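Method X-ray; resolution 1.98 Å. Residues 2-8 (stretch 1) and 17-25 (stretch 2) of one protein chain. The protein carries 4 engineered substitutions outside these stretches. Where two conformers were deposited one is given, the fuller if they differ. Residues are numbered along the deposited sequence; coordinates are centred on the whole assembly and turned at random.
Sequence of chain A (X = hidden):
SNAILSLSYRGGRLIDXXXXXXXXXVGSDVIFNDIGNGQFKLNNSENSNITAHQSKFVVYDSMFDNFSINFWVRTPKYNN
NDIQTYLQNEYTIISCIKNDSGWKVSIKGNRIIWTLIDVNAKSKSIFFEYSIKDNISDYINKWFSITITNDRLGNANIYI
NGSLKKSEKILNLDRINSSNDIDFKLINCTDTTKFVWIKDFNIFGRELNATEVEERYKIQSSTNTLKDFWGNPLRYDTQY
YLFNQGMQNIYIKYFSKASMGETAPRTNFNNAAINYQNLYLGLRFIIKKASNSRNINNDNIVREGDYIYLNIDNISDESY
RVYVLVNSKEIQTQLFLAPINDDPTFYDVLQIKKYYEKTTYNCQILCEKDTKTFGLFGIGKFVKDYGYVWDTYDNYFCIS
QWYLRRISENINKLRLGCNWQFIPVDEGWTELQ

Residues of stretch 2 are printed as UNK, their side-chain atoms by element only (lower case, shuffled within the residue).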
# COMPACT_ATOMS: atom_id res chain seq x y z
N ASN A 2 -23.44 -12.42 2.99
CA ASN A 2 -22.91 -12.83 1.69
C ASN A 2 -22.93 -11.67 0.70
O ASN A 2 -23.90 -10.92 0.63
CB ASN A 2 -23.71 -14.01 1.15
CG ASN A 2 -22.99 -14.74 0.03
OD1 ASN A 2 -21.84 -14.44 -0.27
ND2 ASN A 2 -23.67 -15.71 -0.58
N ALA A 3 -21.85 -11.54 -0.08
CA ALA A 3 -21.74 -10.45 -1.03
C ALA A 3 -22.87 -10.44 -2.06
O ALA A 3 -23.08 -11.42 -2.77
CB ALA A 3 -20.39 -10.50 -1.73
N ILE A 4 -23.60 -9.33 -2.11
CA ILE A 4 -24.59 -9.07 -3.15
C ILE A 4 -23.92 -8.95 -4.52
O ILE A 4 -24.49 -9.32 -5.54
CB ILE A 4 -25.32 -7.74 -2.90
CG1 ILE A 4 -26.36 -7.89 -1.79
CG2 ILE A 4 -25.98 -7.25 -4.17
CD1 ILE A 4 -27.14 -6.62 -1.56
N LEU A 5 -22.70 -8.42 -4.52
CA LEU A 5 -21.98 -8.17 -5.76
C LEU A 5 -20.49 -8.13 -5.44
O LEU A 5 -20.08 -7.55 -4.43
CB LEU A 5 -22.43 -6.84 -6.37
CG LEU A 5 -21.57 -6.22 -7.49
CD1 LEU A 5 -21.65 -7.05 -8.77
CD2 LEU A 5 -21.99 -4.79 -7.77
N SER A 6 -19.68 -8.76 -6.28
CA SER A 6 -18.23 -8.72 -6.11
C SER A 6 -17.55 -8.69 -7.47
O SER A 6 -17.76 -9.59 -8.29
CB SER A 6 -17.74 -9.92 -5.29
OG SER A 6 -17.84 -11.12 -6.03
N LEU A 7 -16.75 -7.66 -7.72
CA LEU A 7 -16.08 -7.55 -9.00
C LEU A 7 -14.75 -8.30 -8.96
O LEU A 7 -13.95 -8.13 -8.05
CB LEU A 7 -15.84 -6.08 -9.37
CG LEU A 7 -17.10 -5.23 -9.60
CD1 LEU A 7 -16.77 -3.84 -10.17
CD2 LEU A 7 -18.07 -5.95 -10.51
N SER A 8 -14.55 -9.16 -9.95
CA SER A 8 -13.27 -9.83 -10.12
C SER A 8 -12.89 -9.76 -11.58
O SER A 8 -13.74 -9.86 -12.46
CB SER A 8 -13.34 -11.28 -9.66
OG SER A 8 -13.70 -11.37 -8.30
N UNK A 17 -18.30 -12.10 -9.27
CA UNK A 17 -18.01 -13.34 -8.55
C UNK A 17 -19.09 -13.64 -7.52
O UNK A 17 -19.08 -14.68 -6.87
c UNK A 17 -16.65 -13.25 -7.85
o UNK A 17 -15.59 -13.10 -8.78
N UNK A 18 -20.03 -12.70 -7.38
CA UNK A 18 -21.12 -12.81 -6.41
C UNK A 18 -21.96 -14.06 -6.67
O UNK A 18 -22.44 -14.71 -5.74
c UNK A 18 -22.00 -11.57 -6.50
o UNK A 18 -22.92 -11.50 -5.44
N UNK A 19 -22.16 -14.37 -7.95
CA UNK A 19 -23.07 -15.44 -8.32
C UNK A 19 -24.46 -14.89 -8.51
O UNK A 19 -25.41 -15.64 -8.74
N UNK A 20 -24.59 -13.57 -8.41
CA UNK A 20 -25.87 -12.91 -8.63
C UNK A 20 -26.00 -12.43 -10.08
O UNK A 20 -26.99 -11.80 -10.44
c UNK A 20 -27.07 -13.10 -3.69
o UNK A 20 -27.38 -13.54 -2.42
c UNK A 20 -25.44 -12.68 -5.39
c UNK A 20 -26.08 -11.76 -7.65
c UNK A 20 -27.75 -12.23 -5.81
c UNK A 20 -26.43 -12.23 -6.25
c UNK A 20 -25.75 -13.11 -4.11
c UNK A 20 -28.07 -12.66 -4.53
N UNK A 21 -24.99 -12.73 -10.89
CA UNK A 21 -25.07 -12.54 -12.32
C UNK A 21 -25.14 -11.12 -12.83
O UNK A 21 -25.69 -10.85 -13.90
N UNK A 22 -24.57 -10.18 -12.07
CA UNK A 22 -24.52 -8.81 -12.54
C UNK A 22 -23.82 -8.79 -13.89
O UNK A 22 -22.89 -9.55 -14.13
c UNK A 22 -23.78 -7.93 -11.53
N UNK A 23 -24.29 -7.93 -14.79
CA UNK A 23 -23.69 -7.81 -16.11
C UNK A 23 -22.79 -6.57 -16.16
O UNK A 23 -23.18 -5.50 -15.71
o UNK A 23 -25.51 -6.51 -17.04
c UNK A 23 -24.76 -7.72 -17.21
c UNK A 23 -25.71 -8.92 -17.13
N UNK A 24 -21.58 -6.72 -16.72
CA UNK A 24 -20.60 -5.64 -16.71
C UNK A 24 -20.39 -4.98 -18.07
O UNK A 24 -20.15 -5.65 -19.07
s UNK A 24 -19.86 -5.92 -13.57
c UNK A 24 -19.24 -6.17 -16.22
c UNK A 24 -19.30 -6.95 -14.92
c UNK A 24 -20.50 -7.16 -12.45
N UNK A 25 -20.48 -3.66 -18.11
CA UNK A 25 -20.14 -2.89 -19.30
C UNK A 25 -18.87 -2.08 -19.03
O UNK A 25 -18.82 -1.32 -18.06
c UNK A 25 -21.30 -1.98 -19.71
o UNK A 25 -20.16 -1.28 -21.70
c UNK A 25 -21.23 -1.55 -21.17
n UNK A 25 -22.40 -1.49 -21.81
O HOH W 1 -22.02 -13.86 -3.21

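Position 17 carries one carbon and one oxygen beyond the backbone, and its CA-to-CB bond points toward stretch 1. The oxygen lies 2.6 Å from OG of Ser8, close enough for a hydrogen bond between hydroxyls in which either could be the donor. A single carbon ending in oxygen is serine, so this is Ser17. Its backbone is engaged as well: N of Ser17 donates to O of Ser6 at 2.7 Å, with an N-H...O angle of 151°.

Position 18 again has one carbon and one oxygen. The oxygen is 2.7 Å from O of Ala3 and 2.7 Å from O of Ile4, as expected of a hydroxyl facing two carbonyls, and the residue is Ser18. Both acceptors are within reach of its one proton, and which it serves is not settled; OG also sits too close to its neighbours in the model, which makes its place less sure.

Position 19 has no side-chain atoms and is Gly19. With phi/psi of 90/5°, a CB would be jammed against the preceding carbonyl oxygen, so the backbone itself calls for glycine.

At position 20, one carbon leads to a six-carbon ring bearing an oxygen, the pattern of tyrosine. The ring of Tyr20 lies obliquely by two backbone carbonyls, with CE1 3.4 Å from O of Ala3 and CD1 3.5 Å from O of Ile4.

Position 21 is also bare: Gly21, whose positive phi of 68° favours glycine. It does not touch stretch 1.

Position 22 has a single carbon, hence Ala22. Its CB points toward stretch 1 and packs 3.6 Å from CD1 of Leu5.

At position 23 one carbon carries an oxygen and a second carbon, the branching of threonine. Thr23 begins a strand, with its side chain out of reach of stretch 1.

Position 24 shows an unbranched chain of two carbons, a sulfur and a terminal carbon, which identifies Met24. Its CE approaches CD2 of Leu7 to 3.3 Å and CD1 of Leu5 to 3.9 Å.

Position 25 has two carbons, the second bearing one oxygen and one nitrogen. This amide is Asn25, also out of reach.

The contact joins a polar part to an apolar one. Ser17 and Ser18 engage backbone carbonyls and the Ser8 hydroxyl, while a water lies 2.7 Å from O of Ala3 and 2.7 Å from O of Ser18, in hydrogen-bonding geometry to each, though it has more acceptors in reach than protons. Leu5 and Leu7 direct CA-to-CB away, yet their side-chain ends come nearer and meet Met24, with Ala22 also against Leu5. Together the stretches bury 461 Å².

Stretch 2, residues 17-25: SSGYGATMN
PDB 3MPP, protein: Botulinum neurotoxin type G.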